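Local coordinates for glycerophosphodiester phosphodiesterase (Thermotoga maritima, PDB 1O1Z), which belongs to the glycerophosphodiester phosphodiesterase family, whose members fold as a TIM barrel, and carries a bound sodium ion in this crystal form, at residues 81-86 / 90-95; 55-60 / 72-77. All coordinates share one frame; numbering follows the deposited sequence. Where two conformers were deposited one is given.

Interaction 1. Residues 81-86 / 90-95; sequences ELKELT and ITTLKE
K83 reaches from helix 79-85 to the chain that leads into helix 93-99, and its ammonium is gripped by two acceptors there. NZ forms a salt bridge with E95, 2.7 Å from OE1 on that oxygen's syn lone pair, and a hydrogen bond to I90 O at 2.9 Å, lying in the carbonyl plane. Lysine suits this place because it is long enough to bridge the two segments and its ammonium can serve two acceptors; the chain is extended from CB to CE and bends at chi4 (-79°), which turns NZ onto both oxygens. E95 comes to meet it from the opposite direction. Its carboxylate is also tied to its own helix start: T92 N donates to the anti lone pair of OE1, while E95 N bonds back to T92 OG1, 3.2 Å away. This is a capping box, and its bonds help hold the carboxylate where the lysine meets it.

A further hydrogen bond across the contact lies at the end of helix 79-85. I90 N donates to T86 OG1 at 3.2 Å and nearly straight (165°), and the same hydroxyl donates to L82 O, 2.8 Å from it. A chi1 of 60° lets the threonine fold back over its helix and serve both partners.

Between the polar groups, the buried I90 packs by its CG2 methyl, 3.9 Å from L82 CB and equally far from K83 CG, crossing the lysine chain at about a right angle.

Around this joint, L82 and T86 rest on L64 of strand 63-64, whereas I90 meets V57 of strand 56-58, to which T91 and L93 are joined by backbone bonds with V58 and V56.

Interaction 2. Residues 55-60 / 72-77; sequences KVVVSH and VKIRDA
I74 points its branched side chain at V57 and S59, and the contact between the two segments is one of van der Waals packing. The apolar part is the approach of two methyls, V57 CG1 and I74 CG2, at 4.2 Å. Both residues are buried and beta-branched: valine fits the extended backbone of strand 56-58, and isoleucine has two arms to spend on two neighbours. With chi1 at -60°, CG2 lies anti to the backbone N and serves the valine, leaving the CG1-CD1 arm for the serine.

The second kind of contact is between that arm and a small polar side chain. S59 OG lies 3.9 Å from both I74 CG1 and CD1, and S59 CB is 4.1 Å from each of the same carbons. The hydroxyl thus lies beside the hydrocarbon, while its hydrogen bond is made with D61 O, just beyond the segment. Serine suits the spot because it is short enough to let the isoleucine lie close and still satisfies its oxygen locally. V57 and S59, two residues apart on the extended chain, both face I74, whereas the intervening V58 faces away and packs on L46 and V96.

The backbone around I74 is a short 3-10 segment, in which D76 N bonds to K73 O at 3.0 Å, while A77 N reaches I74 O only weakly, at 3.3 Å. Nearby, R75 forms salt bridges with E62 and E112.

The result is a small, mostly apolar packing contact between strand 56-58, antiparallel to barrel strand 43-50, and an excursion containing the two-stranded antiparallel hairpin 63-64/70-73, an insertion into the TIM-barrel fold of this family.

Interactions 1 and 2 lie side by side, their centres about 8 Å apart, and share strand 56-58 as a common border. Backbone bonds join them: V58 N and T91 O are 2.9 Å apart, and L93 N and V56 O 3.1 Å, both probable hydrogen bonds. Packing continues the seam where I90 meets V57, and I74 touches both I90 and L82. Along the chain, 72-77 leads into the helix bearing 81-86, so the excursion that leaves after strand 56-58 is packed against it on its return. The sodium ion is bound by S123 and R126, residues of neither contact.

Interaction 1. Residues 81-86 / 90-95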
ATOM      1  N   GLU A  81     -17.781  10.263  14.910  1.00  8.03           N
ATOM      2  CA  GLU A  81     -16.969  10.739  16.029  1.00  9.04           C
ATOM      3  C   GLU A  81     -15.528  11.031  15.600  1.00  8.23           C
ATOM      4  O   GLU A  81     -14.957  12.033  15.997  1.00  9.80           O
ATOM      5  CB  GLU A  81     -16.994   9.712  17.154  1.00  9.80           C
ATOM      6  CG  GLU A  81     -18.341   9.705  17.867  1.00 11.40           C
ATOM      7  CD  GLU A  81     -18.581   8.515  18.778  1.00 18.65           C
ATOM      8  OE1 GLU A  81     -17.784   7.540  18.803  1.00 14.57           O
ATOM      9  OE2 GLU A  81     -19.618   8.547  19.480  1.00 19.01           O
ATOM     10  N   LEU A  82     -14.972  10.163  14.765  1.00  8.77           N
ATOM     11  CA  LEU A  82     -13.620  10.358  14.243  1.00  9.17           C
ATOM     12  C   LEU A  82     -13.512  11.599  13.377  1.00  7.91           C
ATOM     13  O   LEU A  82     -12.552  12.341  13.455  1.00  9.37           O
ATOM     14  CB  LEU A  82     -13.153   9.124  13.469  1.00  9.90           C
ATOM     15  CG  LEU A  82     -12.962   7.887  14.349  1.00  9.14           C
ATOM     16  CD1 LEU A  82     -12.841   6.625  13.510  1.00 13.91           C
ATOM     17  CD2 LEU A  82     -11.760   8.067  15.276  1.00 12.61           C
ATOM     18  N   LYS A  83     -14.503  11.814  12.530  1.00  9.92           N
ATOM     19  CA  LYS A  83     -14.547  13.024  11.716  1.00  9.68           C
ATOM     20  C   LYS A  83     -14.702  14.284  12.573  1.00  7.62           C
ATOM     21  O   LYS A  83     -14.088  15.300  12.282  1.00  9.47           O
ATOM     22  CB  LYS A  83     -15.672  12.896  10.693  1.00 10.47           C
ATOM     23  CG  LYS A  83     -15.249  11.975   9.536  1.00 14.21           C
ATOM     24  CD  LYS A  83     -16.264  11.821   8.455  1.00 19.45           C
ATOM     25  CE  LYS A  83     -15.761  10.915   7.338  1.00 17.96           C
ATOM     26  NZ  LYS A  83     -14.833  11.568   6.388  1.00 16.13           N
ATOM     27  N   GLU A  84     -15.504  14.219  13.629  1.00  8.91           N
ATOM     28  CA  GLU A  84     -15.633  15.358  14.517  1.00 10.50           C
ATOM     29  C   GLU A  84     -14.287  15.670  15.175  1.00  9.05           C
ATOM     30  O   GLU A  84     -13.865  16.812  15.225  1.00 11.02           O
ATOM     31  CB  GLU A  84     -16.698  15.099  15.595  0.65 13.57           C
ATOM     32  CG  GLU A  84     -18.112  14.898  15.060  0.65 14.60           C
ATOM     33  CD  GLU A  84     -19.012  14.108  16.010  0.65 21.62           C
ATOM     34  OE1 GLU A  84     -19.004  14.414  17.217  0.65 22.97           O
ATOM     35  OE2 GLU A  84     -19.733  13.177  15.559  0.65 14.02           O
ATOM     36  N   LEU A  85     -13.624  14.638  15.693  1.00  8.55           N
ATOM     37  CA  LEU A  85     -12.340  14.803  16.391  1.00 10.10           C
ATOM     38  C   LEU A  85     -11.220  15.345  15.509  1.00 10.05           C
ATOM     39  O   LEU A  85     -10.359  16.094  15.975  1.00 13.52           O
ATOM     40  CB  LEU A  85     -11.891  13.463  16.963  1.00 10.75           C
ATOM     41  CG  LEU A  85     -12.700  12.983  18.155  1.00 11.45           C
ATOM     42  CD1 LEU A  85     -12.439  11.513  18.424  1.00 15.56           C
ATOM     43  CD2 LEU A  85     -12.425  13.833  19.387  1.00 17.36           C
ATOM     44  N   THR A  86     -11.246  14.983  14.229  1.00  9.23           N
ATOM     45  CA  THR A  86     -10.197  15.372  13.271  1.00 10.05           C
ATOM     46  C   THR A  86     -10.635  16.526  12.346  1.00 12.13           C
ATOM     47  O   THR A  86      -9.964  16.813  11.364  1.00 13.52           O
ATOM     48  CB  THR A  86      -9.773  14.181  12.386  1.00 10.21           C
ATOM     49  OG1 THR A  86     -10.899  13.702  11.646  1.00 10.50           O
ATOM     50  CG2 THR A  86      -9.287  12.998  13.206  1.00 11.72           C
ATOM     51  N   ILE A  90     -10.046  12.813   8.667  1.00  9.50           N
ATOM     52  CA  ILE A  90     -10.016  11.368   8.486  1.00 10.87           C
ATOM     53  C   ILE A  90     -11.054  10.997   7.456  1.00 11.44           C
ATOM     54  O   ILE A  90     -12.120  11.590   7.403  1.00 12.82           O
ATOM     55  CB  ILE A  90     -10.232  10.620   9.799  1.00 12.13           C
ATOM     56  CG1 ILE A  90      -9.799   9.163   9.641  1.00 14.55           C
ATOM     57  CG2 ILE A  90     -11.657  10.734  10.282  1.00 14.64           C
ATOM     58  CD1 ILE A  90      -9.740   8.420  10.993  1.00 19.83           C
ATOM     59  N   THR A  91     -10.728  10.039   6.599  1.00 10.36           N
ATOM     60  CA  THR A  91     -11.623   9.597   5.561  1.00  9.20           C
ATOM     61  C   THR A  91     -11.876   8.095   5.588  1.00 11.05           C
ATOM     62  O   THR A  91     -11.274   7.368   6.348  1.00 11.79           O
ATOM     63  CB  THR A  91     -11.111  10.089   4.181  1.00 14.52           C
ATOM     64  OG1 THR A  91     -12.106   9.906   3.165  1.00 15.85           O
ATOM     65  CG2 THR A  91      -9.908   9.353   3.700  1.00 14.68           C
ATOM     66  N   THR A  92     -12.851   7.685   4.809  1.00 12.73           N
ATOM     67  CA  THR A  92     -13.235   6.275   4.715  1.00 11.23           C
ATOM     68  C   THR A  92     -12.813   5.749   3.363  1.00 10.61           C
ATOM     69  O   THR A  92     -12.615   6.499   2.407  1.00 10.93           O
ATOM     70  CB  THR A  92     -14.721   6.115   4.851  1.00 12.95           C
ATOM     71  OG1 THR A  92     -15.402   6.813   3.799  1.00 13.42           O
ATOM     72  CG2 THR A  92     -15.235   6.757   6.176  1.00 20.49           C
ATOM     73  N   LEU A  93     -12.695   4.434   3.261  1.00 10.51           N
ATOM     74  CA  LEU A  93     -12.357   3.835   1.977  1.00  9.66           C
ATOM     75  C   LEU A  93     -13.412   4.171   0.917  1.00 10.59           C
ATOM     76  O   LEU A  93     -13.074   4.480  -0.222  1.00 12.12           O
ATOM     77  CB  LEU A  93     -12.156   2.331   2.148  1.00 12.16           C
ATOM     78  CG  LEU A  93     -11.730   1.601   0.889  1.00 11.39           C
ATOM     79  CD1 LEU A  93     -10.353   2.139   0.416  1.00 13.23           C
ATOM     80  CD2 LEU A  93     -11.673   0.102   1.160  1.00 12.14           C
ATOM     81  N   LYS A  94     -14.681   4.121   1.307  1.00 11.17           N
ATOM     82  CA  LYS A  94     -15.768   4.536   0.423  1.00 12.89           C
ATOM     83  C   LYS A  94     -15.533   5.927  -0.198  1.00 12.03           C
ATOM     84  O   LYS A  94     -15.705   6.134  -1.427  1.00 11.98           O
ATOM     85  CB  LYS A  94     -17.094   4.525   1.183  1.00 13.32           C
ATOM     86  CG  LYS A  94     -18.295   5.129   0.432  1.00 20.48           C
ATOM     87  CD  LYS A  94     -19.573   4.989   1.251  1.00 24.49           C
ATOM     88  CE  LYS A  94     -20.774   5.623   0.537  1.00 32.92           C
ATOM     89  NZ  LYS A  94     -20.639   7.108   0.458  1.00 40.21           N
ATOM     90  N   GLU A  95     -15.153   6.893   0.638  1.00 10.89           N
ATOM     91  CA  GLU A  95     -14.892   8.257   0.173  1.00 11.32           C
ATOM     92  C   GLU A  95     -13.680   8.354  -0.762  1.00 10.75           C
ATOM     93  O   GLU A  95     -13.683   9.122  -1.735  1.00 11.78           O
ATOM     94  CB  GLU A  95     -14.737   9.195   1.374  1.00 14.99           C
ATOM     95  CG  GLU A  95     -16.032   9.398   2.110  1.00 16.95           C
ATOM     96  CD  GLU A  95     -15.903  10.224   3.364  1.00 31.84           C
ATOM     97  OE1 GLU A  95     -15.097   9.868   4.253  1.00 23.92           O
ATOM     98  OE2 GLU A  95     -16.629  11.230   3.462  1.00 35.46           O
TER

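Interaction 2. Residues 55-60 / 72-77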
ATOM      1  N   LYS A  55     -17.086   0.334  10.100  1.00 12.09           N
ATOM      2  CA  LYS A  55     -16.845   0.935   8.801  1.00 12.87           C
ATOM      3  C   LYS A  55     -15.350   0.993   8.533  1.00 10.72           C
ATOM      4  O   LYS A  55     -14.550   1.069   9.471  1.00 11.35           O
ATOM      5  CB  LYS A  55     -17.437   2.341   8.750  1.00 13.37           C
ATOM      6  CG  LYS A  55     -18.931   2.434   9.164  1.00 19.47           C
ATOM      7  CD  LYS A  55     -19.819   1.510   8.384  1.00 28.06           C
ATOM      8  CE  LYS A  55     -21.292   1.826   8.638  1.00 36.87           C
ATOM      9  NZ  LYS A  55     -22.181   0.773   8.067  1.00 40.09           N
ATOM     10  N   VAL A  56     -14.985   0.959   7.255  1.00 11.10           N
ATOM     11  CA  VAL A  56     -13.586   0.922   6.839  1.00  8.62           C
ATOM     12  C   VAL A  56     -13.070   2.343   6.774  1.00  9.32           C
ATOM     13  O   VAL A  56     -13.514   3.133   5.916  1.00 11.95           O
ATOM     14  CB  VAL A  56     -13.383   0.217   5.516  1.00 10.89           C
ATOM     15  CG1 VAL A  56     -11.891   0.174   5.182  1.00 11.54           C
ATOM     16  CG2 VAL A  56     -13.931  -1.188   5.562  1.00 12.54           C
ATOM     17  N   VAL A  57     -12.162   2.656   7.690  1.00  9.32           N
ATOM     18  CA  VAL A  57     -11.542   3.976   7.833  1.00  9.91           C
ATOM     19  C   VAL A  57     -10.084   3.919   7.382  1.00  9.95           C
ATOM     20  O   VAL A  57      -9.434   2.897   7.499  1.00 10.68           O
ATOM     21  CB  VAL A  57     -11.622   4.423   9.326  1.00 15.30           C
ATOM     22  CG1 VAL A  57     -10.716   5.623   9.641  1.00 20.61           C
ATOM     23  CG2 VAL A  57     -13.085   4.726   9.651  1.00 17.05           C
ATOM     24  N   VAL A  58      -9.576   5.039   6.888  1.00  8.93           N
ATOM     25  CA  VAL A  58      -8.199   5.129   6.393  1.00  8.94           C
ATOM     26  C   VAL A  58      -7.324   5.723   7.514  1.00 10.37           C
ATOM     27  O   VAL A  58      -7.425   6.902   7.852  1.00 10.37           O
ATOM     28  CB  VAL A  58      -8.112   5.947   5.118  1.00  9.32           C
ATOM     29  CG1 VAL A  58      -6.656   6.028   4.627  1.00 12.05           C
ATOM     30  CG2 VAL A  58      -9.005   5.364   4.036  1.00 11.96           C
ATOM     31  N   SER A  59      -6.483   4.891   8.132  1.00 10.09           N
ATOM     32  CA  SER A  59      -5.574   5.331   9.177  1.00 10.90           C
ATOM     33  C   SER A  59      -4.450   4.317   9.305  1.00 11.18           C
ATOM     34  O   SER A  59      -4.712   3.142   9.531  1.00 12.30           O
ATOM     35  CB  SER A  59      -6.297   5.423  10.521  1.00 12.40           C
ATOM     36  OG  SER A  59      -5.396   5.872  11.550  1.00 12.79           O
ATOM     37  N   HIS A  60      -3.205   4.779   9.184  1.00  9.71           N
ATOM     38  CA  HIS A  60      -2.064   3.889   9.436  1.00 11.61           C
ATOM     39  C   HIS A  60      -2.007   3.381  10.888  1.00 10.66           C
ATOM     40  O   HIS A  60      -1.936   2.168  11.128  1.00 12.14           O
ATOM     41  CB  HIS A  60      -0.762   4.594   9.059  1.00 11.90           C
ATOM     42  CG  HIS A  60       0.435   3.748   9.298  1.00 12.79           C
ATOM     43  ND1 HIS A  60       1.126   3.758  10.485  1.00 17.71           N
ATOM     44  CD2 HIS A  60       1.013   2.803   8.519  1.00 17.12           C
ATOM     45  CE1 HIS A  60       2.108   2.872  10.418  1.00 19.26           C
ATOM     46  NE2 HIS A  60       2.050   2.267   9.248  1.00 17.11           N
ATOM     47  N   VAL A  72      -7.216   8.481  21.364  1.00 13.89           N
ATOM     48  CA  VAL A  72      -8.461   7.860  20.945  1.00 12.87           C
ATOM     49  C   VAL A  72      -8.136   6.798  19.912  1.00 12.20           C
ATOM     50  O   VAL A  72      -7.520   7.099  18.885  1.00 13.43           O
ATOM     51  CB  VAL A  72      -9.421   8.887  20.300  1.00 13.58           C
ATOM     52  CG1 VAL A  72     -10.684   8.197  19.787  1.00 16.35           C
ATOM     53  CG2 VAL A  72      -9.779  10.005  21.299  1.00 16.14           C
ATOM     54  N   LYS A  73      -8.569   5.569  20.163  1.00 10.53           N
ATOM     55  CA  LYS A  73      -8.397   4.503  19.194  1.00 10.59           C
ATOM     56  C   LYS A  73      -9.476   4.553  18.119  1.00 11.44           C
ATOM     57  O   LYS A  73     -10.638   4.786  18.399  1.00 11.97           O
ATOM     58  CB  LYS A  73      -8.433   3.120  19.849  1.00 12.17           C
ATOM     59  CG  LYS A  73      -7.257   2.822  20.739  1.00 16.26           C
ATOM     60  CD  LYS A  73      -7.431   1.465  21.377  1.00 20.39           C
ATOM     61  CE  LYS A  73      -6.263   1.115  22.274  0.65 29.38           C
ATOM     62  NZ  LYS A  73      -5.059   0.787  21.472  0.65 32.38           N
ATOM     63  N   ILE A  74      -9.085   4.266  16.895  1.00 10.57           N
ATOM     64  CA  ILE A  74     -10.005   4.214  15.762  1.00  8.54           C
ATOM     65  C   ILE A  74     -11.188   3.287  16.066  1.00 10.99           C
ATOM     66  O   ILE A  74     -12.351   3.610  15.777  1.00 11.55           O
ATOM     67  CB  ILE A  74      -9.257   3.763  14.472  1.00 12.28           C
ATOM     68  CG1 ILE A  74      -8.105   4.720  14.092  1.00 18.03           C
ATOM     69  CG2 ILE A  74     -10.213   3.568  13.304  1.00 14.73           C
ATOM     70  CD1 ILE A  74      -8.507   6.118  13.887  1.00 18.26           C
ATOM     71  N   ARG A  75     -10.918   2.119  16.656  1.00  8.13           N
ATOM     72  CA  ARG A  75     -11.981   1.140  16.864  1.00 11.11           C
ATOM     73  C   ARG A  75     -12.906   1.483  18.033  1.00 10.16           C
ATOM     74  O   ARG A  75     -13.905   0.789  18.243  1.00 13.15           O
ATOM     75  CB  ARG A  75     -11.424  -0.268  17.026  1.00 10.54           C
ATOM     76  CG  ARG A  75     -10.618  -0.527  18.279  1.00 11.28           C
ATOM     77  CD  ARG A  75     -10.080  -1.968  18.341  1.00 13.44           C
ATOM     78  NE  ARG A  75      -9.066  -2.143  17.316  1.00 13.40           N
ATOM     79  CZ  ARG A  75      -7.752  -1.931  17.477  1.00 16.11           C
ATOM     80  NH1 ARG A  75      -7.257  -1.571  18.647  1.00 16.37           N
ATOM     81  NH2 ARG A  75      -6.930  -2.071  16.433  1.00 16.07           N
ATOM     82  N   ASP A  76     -12.570   2.530  18.777  1.00  8.96           N
ATOM     83  CA  ASP A  76     -13.324   2.959  19.940  1.00 10.79           C
ATOM     84  C   ASP A  76     -14.288   4.100  19.585  1.00 11.34           C
ATOM     85  O   ASP A  76     -15.070   4.520  20.441  1.00 14.10           O
ATOM     86  CB  ASP A  76     -12.366   3.429  21.037  1.00 11.09           C
ATOM     87  CG  ASP A  76     -11.685   2.288  21.792  1.00 18.61           C
ATOM     88  OD1 ASP A  76     -12.036   1.107  21.614  1.00 20.02           O
ATOM     89  OD2 ASP A  76     -10.788   2.517  22.622  1.00 24.78           O
ATOM     90  N   ALA A  77     -14.205   4.610  18.364  1.00 11.00           N
ATOM     91  CA  ALA A  77     -15.030   5.737  17.930  1.00 11.01           C
ATOM     92  C   ALA A  77     -15.750   5.384  16.639  1.00 11.86           C
ATOM     93  O   ALA A  77     -15.215   4.669  15.785  1.00 11.99           O
ATOM     94  CB  ALA A  77     -14.174   6.959  17.723  1.00 11.89           C
TER